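Local coordinates for protein 2-Cys peroxiredoxin (Plasmodium yoelii, PDB 2H01) that probably reduces hydrogen peroxide and organic hydroperoxides to water and alcohols, as a thiol-dependent thioredoxin peroxidase of the peroxiredoxin family, at residues 6-11 / 22-26; 37-41 / 119-123; 51-55 / 92-97; 75-79 / 98-102. All blocks are in the same frame, centred on the assembly; numbering follows the deposited sequence.

Contact 1. Residues 6-11 / 22-26; sequences APSFKA and EVSLS
The carbonyl oxygen of Phe9 is gripped by several groups. It accepts the amide of Leu25, with Leu25 N at 3.3 Å from Phe9 O. Water 1 donates to the same oxygen and accepts from Ser26 N, which ties the start of the 3-10 turn at 25-26 to the loop at Phe9. The CA-H of Ser24 adds a third approach, Ser24 CA to Phe9 O being 3.1 Å. The setting is an antiparallel beta hairpin made by strands 10-14 and 20-24, within the thioredoxin-like fold of the peroxiredoxins. Ala11 and Val23 form its hydrogen-bonded pair: Ala11 N to Val23 O and Val23 N to Ala11 O are each 2.8 Å. The second of these bonds is nearly straight, at 170°. Lys10 and Ser24 form the adjoining non-hydrogen-bonded pair, with their side chains on the other face of the sheet from Ala11 and Val23.

Beyond the strands the packing is apolar. The first torsion of Phe9 (61°) sets CG between the backbone N and the carbonyl carbon, and the ring then lies against Leu25. Leu25 CB sits over one ring face in a CH-pi contact, 4.0 Å from the centroid and 17° off the normal. Ile107 of helix 106-110 also touches Phe9, while Ile127 and Tyr111 pack on Leu25. The two methyl branches of Leu25 part company: CD1 stays with the Phe9 ring, and CD2 reaches back to Ala6 CB at 3.9 Å.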
loop_
_atom_site.group_PDB
_atom_site.type_symbol
_atom_site.label_atom_id
_atom_site.label_comp_id
_atom_site.label_asym_id
_atom_site.label_seq_id
_atom_site.Cartn_x
_atom_site.Cartn_y
_atom_site.Cartn_z
ATOM N N ALA A 6 -4.020 -1.417 12.764
ATOM C CA ALA A 6 -2.771 -1.490 12.021
ATOM C C ALA A 6 -1.929 -0.352 12.606
ATOM O O ALA A 6 -2.469 0.695 12.969
ATOM C CB ALA A 6 -3.014 -1.249 10.541
ATOM N N PRO A 7 -0.605 -0.548 12.718
ATOM C CA PRO A 7 0.305 0.466 13.261
ATOM C C PRO A 7 0.054 1.820 12.611
ATOM O O PRO A 7 0.277 1.990 11.413
ATOM C CB PRO A 7 1.674 -0.102 12.921
ATOM C CG PRO A 7 1.446 -1.575 13.083
ATOM C CD PRO A 7 0.138 -1.766 12.351
ATOM N N SER A 8 -0.409 2.786 13.395
ATOM C CA SER A 8 -0.716 4.095 12.838
ATOM C C SER A 8 0.515 4.900 12.437
ATOM O O SER A 8 1.654 4.496 12.690
ATOM C CB SER A 8 -1.577 4.897 13.819
ATOM O OG SER A 8 -0.917 5.085 15.056
ATOM N N PHE A 9 0.276 6.027 11.772
ATOM C CA PHE A 9 1.360 6.909 11.352
ATOM C C PHE A 9 0.831 8.251 10.842
ATOM O O PHE A 9 -0.347 8.397 10.515
ATOM C CB PHE A 9 2.242 6.228 10.280
ATOM C CG PHE A 9 1.502 5.858 9.011
ATOM C CD1 PHE A 9 1.067 6.838 8.127
ATOM C CD2 PHE A 9 1.229 4.524 8.714
ATOM C CE1 PHE A 9 0.369 6.497 6.971
ATOM C CE2 PHE A 9 0.532 4.173 7.561
ATOM C CZ PHE A 9 0.101 5.159 6.688
ATOM N N LYS A 10 1.715 9.231 10.865
ATOM C CA LYS A 10 1.466 10.541 10.308
ATOM C C LYS A 10 2.648 10.931 9.433
ATOM O O LYS A 10 3.699 11.279 9.928
ATOM C CB LYS A 10 1.302 11.560 11.430
ATOM C CG LYS A 10 0.415 12.721 11.062
ATOM C CD LYS A 10 0.906 14.041 11.595
ATOM C CE LYS A 10 1.163 13.986 13.083
ATOM N NZ LYS A 10 0.022 14.474 13.898
ATOM N N ALA A 11 2.480 10.850 8.126
ATOM C CA ALA A 11 3.604 11.127 7.225
ATOM C C ALA A 11 3.410 12.237 6.204
ATOM O O ALA A 11 2.285 12.559 5.828
ATOM C CB ALA A 11 4.004 9.844 6.493
ATOM N N GLU A 22 0.060 16.167 4.329
ATOM C CA GLU A 22 0.241 15.197 5.386
ATOM C C GLU A 22 -0.839 14.132 5.303
ATOM O O GLU A 22 -1.975 14.410 4.926
ATOM C CB GLU A 22 0.182 15.896 6.737
ATOM C CG GLU A 22 0.356 14.972 7.928
ATOM C CD GLU A 22 0.320 15.730 9.240
ATOM O OE1 GLU A 22 -0.691 16.427 9.492
ATOM O OE2 GLU A 22 1.301 15.632 10.011
ATOM N N VAL A 23 -0.464 12.891 5.578
ATOM C CA VAL A 23 -1.414 11.799 5.640
ATOM C C VAL A 23 -1.265 10.937 6.880
ATOM O O VAL A 23 -0.169 10.568 7.273
ATOM C CB VAL A 23 -1.332 10.872 4.426
ATOM C CG1 VAL A 23 -2.217 9.656 4.649
ATOM C CG2 VAL A 23 -1.734 11.582 3.185
ATOM N N SER A 24 -2.394 10.582 7.464
ATOM C CA SER A 24 -2.415 9.710 8.632
ATOM C C SER A 24 -3.238 8.496 8.237
ATOM O O SER A 24 -4.194 8.604 7.478
ATOM C CB SER A 24 -3.079 10.404 9.832
ATOM O OG SER A 24 -2.340 11.530 10.286
ATOM N N LEU A 25 -2.866 7.335 8.741
ATOM C CA LEU A 25 -3.604 6.140 8.403
ATOM C C LEU A 25 -5.060 6.321 8.814
ATOM O O LEU A 25 -5.977 5.966 8.071
ATOM C CB LEU A 25 -3.004 4.937 9.120
ATOM C CG LEU A 25 -3.563 3.598 8.666
ATOM C CD1 LEU A 25 -3.493 3.515 7.160
ATOM C CD2 LEU A 25 -2.781 2.473 9.295
ATOM N N SER A 26 -5.245 6.907 9.992
ATOM C CA SER A 26 -6.557 7.145 10.578
ATOM C C SER A 26 -7.475 8.051 9.766
ATOM O O SER A 26 -8.679 8.077 10.008
ATOM C CB SER A 26 -6.399 7.713 12.006
ATOM O OG SER A 26 -5.828 9.012 11.988
HETATM O O HOH W 1 -2.936 6.890 11.618
#

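Contact 2. Residues 37-41 / 119-123; sequences YFYPL and VALRA
Phe38 CG lies anti to its carbonyl carbon (chi1 -67°), which carries the ring to the side where Ala120 and Ala123 place their methyl groups. Ala120 CB meets the ring obliquely, 3.8 Å from Phe38 CD2. Ala123 CB is more distant from the other ortho carbon, CD1. The Arg122 chain is extended from CG to NE and crosses Pro40 at about a right angle. Pro40 CD lies over one face of the guanidinium group, toward its rim; Arg122 NH1 is 3.6 Å from Pro40 CG. Leu41 and Val119 also cross steeply, and their methyls are tight: Leu41 CD2 to Val119 CG1 is 3.4 Å.

The backbones run antiparallel, but the pairing is brief. Phe38 N donates to Ala123 O at 2.9 Å. The return bond from Ala123 N to Phe38 O is weak. Further along, Pro40 has no N-H to offer, and water 2 links the two segments. It donates to Pro40 O (2.7 Å) and accepts from Ala120 N.

This pairing belongs to the central sheet of the thioredoxin-like fold, beside the predicted active site. The Arg122 side chain is about 8 Å from that of Cys47, and its NE makes a long, weak ion pair with Glu50. Strand 33-38 runs between strands 119-127 and 66-72 in the sheet. Helix 49-56 packs on Tyr37 and Tyr39, while helix 106-110 touches Phe38 and Ala120.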
loop_
_atom_site.group_PDB
_atom_site.type_symbol
_atom_site.label_atom_id
_atom_site.label_comp_id
_atom_site.label_asym_id
_atom_site.label_seq_id
_atom_site.Cartn_x
_atom_site.Cartn_y
_atom_site.Cartn_z
ATOM N N TYR A 37 1.699 -0.117 0.454
ATOM C CA TYR A 37 2.769 -0.951 -0.075
ATOM C C TYR A 37 4.130 -0.300 0.116
ATOM O O TYR A 37 4.244 0.925 0.137
ATOM C CB TYR A 37 2.538 -1.274 -1.565
ATOM C CG TYR A 37 2.682 -0.105 -2.526
ATOM C CD1 TYR A 37 1.596 0.709 -2.839
ATOM C CD2 TYR A 37 3.904 0.168 -3.137
ATOM C CE1 TYR A 37 1.712 1.766 -3.748
ATOM C CE2 TYR A 37 4.043 1.228 -4.039
ATOM C CZ TYR A 37 2.940 2.018 -4.341
ATOM O OH TYR A 37 3.074 3.042 -5.245
ATOM N N PHE A 38 5.160 -1.127 0.262
ATOM C CA PHE A 38 6.520 -0.636 0.471
ATOM C C PHE A 38 7.506 -1.013 -0.628
ATOM O O PHE A 38 7.440 -2.094 -1.206
ATOM C CB PHE A 38 7.107 -1.174 1.787
ATOM C CG PHE A 38 6.441 -0.654 3.024
ATOM C CD1 PHE A 38 5.287 -1.254 3.515
ATOM C CD2 PHE A 38 6.971 0.438 3.706
ATOM C CE1 PHE A 38 4.661 -0.773 4.678
ATOM C CE2 PHE A 38 6.357 0.932 4.868
ATOM C CZ PHE A 38 5.197 0.320 5.353
ATOM N N TYR A 39 8.424 -0.108 -0.920
ATOM C CA TYR A 39 9.476 -0.396 -1.882
ATOM C C TYR A 39 10.740 0.213 -1.262
ATOM O O TYR A 39 10.662 1.144 -0.467
ATOM C CB TYR A 39 9.163 0.179 -3.269
ATOM C CG TYR A 39 8.958 1.672 -3.338
ATOM C CD1 TYR A 39 7.735 2.244 -2.986
ATOM C CD2 TYR A 39 9.992 2.518 -3.766
ATOM C CE1 TYR A 39 7.543 3.616 -3.060
ATOM C CE2 TYR A 39 9.812 3.892 -3.839
ATOM C CZ TYR A 39 8.585 4.433 -3.487
ATOM O OH TYR A 39 8.399 5.785 -3.557
ATOM N N PRO A 40 11.915 -0.334 -1.595
ATOM C CA PRO A 40 13.197 0.143 -1.070
ATOM C C PRO A 40 13.519 1.623 -1.276
ATOM O O PRO A 40 13.596 2.402 -0.325
ATOM C CB PRO A 40 14.221 -0.747 -1.783
ATOM C CG PRO A 40 13.461 -2.003 -2.084
ATOM C CD PRO A 40 12.113 -1.471 -2.513
ATOM N N LEU A 41 13.706 2.001 -2.534
ATOM C CA LEU A 41 14.111 3.360 -2.851
ATOM C C LEU A 41 13.623 3.931 -4.160
ATOM O O LEU A 41 13.188 3.220 -5.064
ATOM C CB LEU A 41 15.637 3.432 -2.884
ATOM C CG LEU A 41 16.426 3.025 -1.646
ATOM C CD1 LEU A 41 17.889 2.838 -2.027
ATOM C CD2 LEU A 41 16.262 4.082 -0.562
ATOM N N VAL A 119 16.540 0.397 4.263
ATOM C CA VAL A 119 15.373 0.556 3.407
ATOM C C VAL A 119 14.274 -0.448 3.728
ATOM O O VAL A 119 14.490 -1.431 4.435
ATOM C CB VAL A 119 15.751 0.411 1.924
ATOM C CG1 VAL A 119 16.783 1.468 1.545
ATOM C CG2 VAL A 119 16.291 -0.993 1.663
ATOM N N ALA A 120 13.092 -0.189 3.192
ATOM C CA ALA A 120 11.964 -1.066 3.419
ATOM C C ALA A 120 11.964 -2.213 2.423
ATOM O O ALA A 120 12.391 -2.056 1.281
ATOM C CB ALA A 120 10.658 -0.283 3.312
ATOM N N LEU A 121 11.507 -3.372 2.877
ATOM C CA LEU A 121 11.396 -4.546 2.027
ATOM C C LEU A 121 10.063 -4.408 1.291
ATOM O O LEU A 121 9.134 -3.758 1.789
ATOM C CB LEU A 121 11.373 -5.812 2.885
ATOM C CG LEU A 121 12.651 -6.115 3.678
ATOM C CD1 LEU A 121 12.318 -7.021 4.834
ATOM C CD2 LEU A 121 13.703 -6.759 2.760
ATOM N N ARG A 122 9.972 -5.008 0.110
ATOM C CA ARG A 122 8.739 -4.971 -0.675
ATOM C C ARG A 122 7.598 -5.668 0.083
ATOM O O ARG A 122 7.761 -6.792 0.555
ATOM C CB ARG A 122 8.963 -5.654 -2.023
ATOM C CG ARG A 122 9.782 -4.830 -3.024
ATOM C CD ARG A 122 10.026 -5.620 -4.297
ATOM N NE ARG A 122 10.651 -4.817 -5.347
ATOM C CZ ARG A 122 11.915 -4.393 -5.330
ATOM N NH1 ARG A 122 12.713 -4.696 -4.314
ATOM N NH2 ARG A 122 12.382 -3.657 -6.330
ATOM N N ALA A 123 6.452 -4.997 0.203
ATOM C CA ALA A 123 5.311 -5.575 0.908
ATOM C C ALA A 123 3.967 -4.933 0.547
ATOM O O ALA A 123 3.895 -3.719 0.304
ATOM C CB ALA A 123 5.537 -5.472 2.417
HETATM O O HOH W 2 12.040 2.149 1.857
#

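Contact 3. Residues 51-55 / 92-97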
loop_
_atom_site.group_PDB
_atom_site.type_symbol
_atom_site.label_atom_id
_atom_site.label_comp_id
_atom_site.label_asym_id
_atom_site.label_seq_id
_atom_site.Cartn_x
_atom_site.Cartn_y
_atom_site.Cartn_z
ATOM N N ILE A 51 5.017 0.063 -8.431
ATOM C CA ILE A 51 4.337 1.342 -8.461
ATOM C C ILE A 51 3.557 1.530 -9.756
ATOM O O ILE A 51 2.394 1.894 -9.745
ATOM C CB ILE A 51 5.308 2.508 -8.261
ATOM C CG1 ILE A 51 5.951 2.445 -6.875
ATOM C CG2 ILE A 51 4.599 3.813 -8.494
ATOM C CD1 ILE A 51 7.165 3.289 -6.707
ATOM N N ILE A 52 3.914 1.389 -10.701
ATOM C CA ILE A 52 3.347 1.321 -12.043
ATOM C C ILE A 52 2.412 0.126 -12.189
ATOM O O ILE A 52 1.301 0.247 -12.723
ATOM C CB ILE A 52 4.467 1.247 -13.099
ATOM C CG1 ILE A 52 5.527 2.318 -12.829
ATOM C CG2 ILE A 52 3.891 1.402 -14.498
ATOM C CD1 ILE A 52 6.800 2.130 -13.623
ATOM N N ALA A 53 2.616 -0.795 -12.000
ATOM C CA ALA A 53 1.552 -1.792 -12.129
ATOM C C ALA A 53 0.316 -1.365 -11.324
ATOM O O ALA A 53 -0.810 -1.530 -11.781
ATOM C CB ALA A 53 2.037 -3.145 -11.653
ATOM N N LEU A 54 0.531 -0.821 -10.127
ATOM C CA LEU A 54 -0.587 -0.384 -9.296
ATOM C C LEU A 54 -1.269 0.860 -9.857
ATOM O O LEU A 54 -2.501 0.903 -9.965
ATOM C CB LEU A 54 -0.126 -0.104 -7.859
ATOM C CG LEU A 54 0.388 -1.301 -7.059
ATOM C CD1 LEU A 54 0.898 -0.824 -5.711
ATOM C CD2 LEU A 54 -0.726 -2.333 -6.882
ATOM N N ASP A 55 -0.474 1.869 -10.215
ATOM C CA ASP A 55 -1.044 3.102 -10.746
ATOM C C ASP A 55 -1.824 2.853 -12.031
ATOM O O ASP A 55 -2.838 3.510 -12.290
ATOM C CB ASP A 55 0.032 4.150 -11.018
ATOM C CG ASP A 55 -0.568 5.511 -11.327
ATOM O OD1 ASP A 55 -1.209 6.096 -10.425
ATOM O OD2 ASP A 55 -0.420 5.995 -12.467
ATOM N N ILE A 92 9.151 7.582 -12.435
ATOM C CA ILE A 92 7.836 6.958 -12.383
ATOM C C ILE A 92 6.818 7.761 -13.124
ATOM O O ILE A 92 5.696 7.334 -13.279
ATOM C CB ILE A 92 7.357 6.753 -10.946
ATOM C CG1 ILE A 92 7.899 7.845 -10.046
ATOM C CG2 ILE A 92 7.726 5.386 -10.446
ATOM C CD1 ILE A 92 6.953 8.292 -9.001
ATOM N N GLY A 93 7.214 8.945 -13.556
ATOM C CA GLY A 93 6.309 9.869 -14.200
ATOM C C GLY A 93 5.208 10.310 -13.277
ATOM O O GLY A 93 5.335 10.257 -12.063
ATOM N N ASN A 94 4.105 10.724 -13.870
ATOM C CA ASN A 94 3.040 11.373 -13.134
ATOM C C ASN A 94 1.975 10.429 -12.573
ATOM O O ASN A 94 0.824 10.502 -12.963
ATOM C CB ASN A 94 2.389 12.427 -14.000
ATOM C CG ASN A 94 1.736 13.484 -13.203
ATOM O OD1 ASN A 94 0.944 14.251 -13.719
ATOM N ND2 ASN A 94 2.050 13.535 -11.927
ATOM N N ILE A 95 2.365 9.552 -11.660
ATOM C CA ILE A 95 1.412 8.653 -11.040
ATOM C C ILE A 95 0.350 9.402 -10.259
ATOM O O ILE A 95 0.562 10.502 -9.767
ATOM C CB ILE A 95 2.103 7.622 -10.150
ATOM C CG1 ILE A 95 2.731 8.300 -8.928
ATOM C CG2 ILE A 95 3.090 6.839 -10.933
ATOM C CD1 ILE A 95 2.790 7.439 -7.728
ATOM N N LYS A 96 -0.812 8.797 -10.164
ATOM C CA LYS A 96 -1.986 9.543 -9.806
ATOM C C LYS A 96 -2.461 9.234 -8.388
ATOM O O LYS A 96 -3.423 9.807 -7.902
ATOM C CB LYS A 96 -3.061 9.368 -10.862
ATOM C CG LYS A 96 -2.821 10.226 -12.079
ATOM C CD LYS A 96 -2.625 11.681 -11.685
ATOM C CE LYS A 96 -1.945 12.512 -12.773
ATOM N NZ LYS A 96 -2.726 12.697 -14.011
ATOM N N HIS A 97 -1.735 8.356 -7.713
ATOM C CA HIS A 97 -2.066 8.009 -6.330
ATOM C C HIS A 97 -0.951 8.546 -5.422
ATOM O O HIS A 97 0.148 8.829 -5.887
ATOM C CB HIS A 97 -2.243 6.492 -6.166
ATOM C CG HIS A 97 -1.005 5.688 -6.415
ATOM N ND1 HIS A 97 -0.087 5.410 -5.427
ATOM C CD2 HIS A 97 -0.568 5.048 -7.526
ATOM C CE1 HIS A 97 0.858 4.625 -5.913
ATOM N NE2 HIS A 97 0.588 4.390 -7.185
#
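Residues 51-55 of helix 49-56 face an irregular loop at 92-97, and the backbones come nearest at Asp55 and Ile95, whose CA atoms are 6.1 Å apart. The side chain of Asp55 bridges this gap. Its CG stands anti to the backbone N (chi1 -170°), an arrangement that sends the carboxylate out from the helix to the loop. There OD1 accepts a hydrogen bond from the backbone: Lys96 N to Asp55 OD1 is 2.7 Å, and the bond is nearly straight. The amide comes from above the carboxylate plane, 37° out of it. The same oxygen lies at the edge of the His97 ring, 3.1 Å from Asp55 OD1 to His97 CD2. Asp55 CB also meets that edge, in the ring plane, and the carboxylate and imidazole planes are 43° apart.

In the thioredoxin-like fold of this peroxiredoxin, the contact joins helix 49-56, which follows the predicted active-site Cys47, to the loop leading from helix 76-83 into strand 98-101. The side chain of Ile52 is about 6 Å from that of Cys47.

Isoleucines make up the apolar part. Ile51 CG2 touches both Ile92 CG2, at 4.0 Å, and Ile95 CD1, at 4.1 Å. Trp82 of helix 76-83 packs on Ile51 and Ile92. Ile95 CD1 also lies over one face of the His97 ring, 3.8 Å above its plane.

Contact 4. Residues 75-79 / 98-102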
loop_
_atom_site.group_PDB
_atom_site.type_symbol
_atom_site.label_atom_id
_atom_site.label_comp_id
_atom_site.label_asym_id
_atom_site.label_seq_id
_atom_site.Cartn_x
_atom_site.Cartn_y
_atom_site.Cartn_z
ATOM N N SER A 75 12.523 10.997 1.043
ATOM C CA SER A 75 11.812 12.205 1.473
ATOM C C SER A 75 10.732 12.570 0.456
ATOM O O SER A 75 10.707 12.027 -0.655
ATOM C CB SER A 75 12.789 13.380 1.594
ATOM O OG SER A 75 13.290 13.738 0.314
ATOM N N LYS A 76 9.847 13.492 0.834
ATOM C CA LYS A 76 8.789 13.916 -0.072
ATOM C C LYS A 76 9.377 14.677 -1.254
ATOM O O LYS A 76 8.832 14.642 -2.358
ATOM C CB LYS A 76 7.750 14.789 0.648
ATOM C CG LYS A 76 8.262 16.071 1.295
ATOM C CD LYS A 76 7.063 16.958 1.657
ATOM C CE LYS A 76 7.457 18.325 2.212
ATOM N NZ LYS A 76 8.025 18.217 3.581
ATOM N N PHE A 77 10.496 15.357 -1.024
ATOM C CA PHE A 77 11.153 16.104 -2.086
ATOM C C PHE A 77 11.685 15.157 -3.156
ATOM O O PHE A 77 11.591 15.445 -4.347
ATOM C CB PHE A 77 12.282 16.946 -1.507
ATOM C CG PHE A 77 11.806 17.990 -0.549
ATOM C CD1 PHE A 77 11.178 19.138 -1.015
ATOM C CD2 PHE A 77 11.960 17.819 0.815
ATOM C CE1 PHE A 77 10.709 20.104 -0.137
ATOM C CE2 PHE A 77 11.494 18.782 1.706
ATOM C CZ PHE A 77 10.866 19.929 1.228
ATOM N N THR A 78 12.259 14.028 -2.778
ATOM C CA THR A 78 12.686 13.122 -3.823
ATOM C C THR A 78 11.597 12.324 -4.516
ATOM O O THR A 78 11.757 11.943 -5.664
ATOM C CB THR A 78 13.937 12.305 -3.499
ATOM O OG1 THR A 78 14.349 12.548 -2.163
ATOM C CG2 THR A 78 13.651 10.850 -3.535
ATOM N N HIS A 79 10.472 12.125 -3.836
ATOM C CA HIS A 79 9.316 11.533 -4.514
ATOM C C HIS A 79 8.880 12.479 -5.630
ATOM O O HIS A 79 8.672 12.071 -6.769
ATOM C CB HIS A 79 8.122 11.361 -3.557
ATOM C CG HIS A 79 8.249 10.218 -2.601
ATOM N ND1 HIS A 79 9.162 9.202 -2.765
ATOM C CD2 HIS A 79 7.536 9.907 -1.492
ATOM C CE1 HIS A 79 9.010 8.313 -1.800
ATOM N NE2 HIS A 79 8.027 8.718 -1.015
ATOM N N THR A 98 -1.224 8.691 -4.134
ATOM C CA THR A 98 -0.232 9.257 -3.233
ATOM C C THR A 98 0.938 8.388 -2.780
ATOM O O THR A 98 0.819 7.180 -2.607
ATOM C CB THR A 98 -0.918 9.897 -1.974
ATOM O OG1 THR A 98 -0.191 9.548 -0.785
ATOM C CG2 THR A 98 -2.358 9.466 -1.854
ATOM N N LEU A 99 2.090 9.032 -2.631
ATOM C CA LEU A 99 3.301 8.374 -2.162
ATOM C C LEU A 99 3.630 9.025 -0.815
ATOM O O LEU A 99 3.657 10.250 -0.706
ATOM C CB LEU A 99 4.453 8.596 -3.149
ATOM C CG LEU A 99 4.315 7.996 -4.559
ATOM C CD1 LEU A 99 5.544 8.350 -5.391
ATOM C CD2 LEU A 99 4.167 6.483 -4.469
ATOM N N ILE A 100 3.987 8.429 0.110
ATOM C CA ILE A 100 4.315 9.042 1.391
ATOM C C ILE A 100 5.783 8.829 1.745
ATOM O O ILE A 100 6.420 7.881 1.250
ATOM C CB ILE A 100 3.414 8.478 2.506
ATOM C CG1 ILE A 100 3.594 6.962 2.621
ATOM C CG2 ILE A 100 1.957 8.827 2.242
ATOM C CD1 ILE A 100 2.931 6.360 3.840
ATOM N N SER A 101 6.173 9.552 2.650
ATOM C CA SER A 101 7.595 9.592 2.935
ATOM C C SER A 101 7.891 9.140 4.345
ATOM O O SER A 101 7.480 9.794 5.303
ATOM C CB SER A 101 8.124 11.015 2.725
ATOM O OG SER A 101 9.461 11.152 3.187
ATOM N N ASP A 102 8.632 8.040 4.436
ATOM C CA ASP A 102 9.028 7.420 5.695
ATOM C C ASP A 102 10.457 7.781 6.114
ATOM O O ASP A 102 11.303 6.916 6.252
ATOM C CB ASP A 102 8.858 5.901 5.622
ATOM C CG ASP A 102 8.996 5.226 6.970
ATOM O OD1 ASP A 102 8.796 5.890 7.997
ATOM O OD2 ASP A 102 9.313 4.037 7.099
#
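One hydrogen bond crosses this contact, from His79 NE2 to Ile100 O at 2.9 Å. The oxygen lies almost in the imidazole plane, but the donor stands well above the carbonyl plane, 66° out of it. Ile100 O is therefore not met on a lone pair.

The packing is made by the same ring and by Ser101. Leu99 CB approaches the ring obliquely, 3.7 Å from His79 CD2, and Leu99 CD1 lies over one face. Ser75 O covers part of the opposite face. Where the helix starts, Ser101 OG comes within 3.1 Å of Ser75 CA. Its chi1 of 171° turns it to that side, where it hydrogen-bonds to the carbonyl of Asp74.

Strand 66-72, helix 76-83 and strand 98-101 form a beta-alpha-beta unit, and this contact packs the first turn of the helix on the second strand. Ser75 is the N-cap residue.

Both imidazole nitrogens are engaged, since His79 ND1 bonds to Asp42 OD2. With NE2 donating to a carbonyl and ND1 facing a carboxylate, the ring is fixed in its rotation, and the carboxylate would tend to favour a protonated imidazole.

Contacts 1, 2 and 4 all reach one mixed sheet. Contact 1 comes first along the chain and closes before the others open. Contacts 3 and 4 both fall between the two segments of contact 2, and their own segments alternate. Strand 98-101 of contact 4 lies beside strand 10-14 of contact 1, where Ala11 packs on Ile100. Contact 3 lies at helix 49-56 and meets contact 2 through Tyr37 and Tyr39. Centres of contacts 2, 3 and 4 are about 13 to 15 Å apart; those of contacts 1 and 3 are about 21 Å apart. Contacts 2 and 3 come close to the predicted active-site Cys47, while 1 and 4 lie away from it.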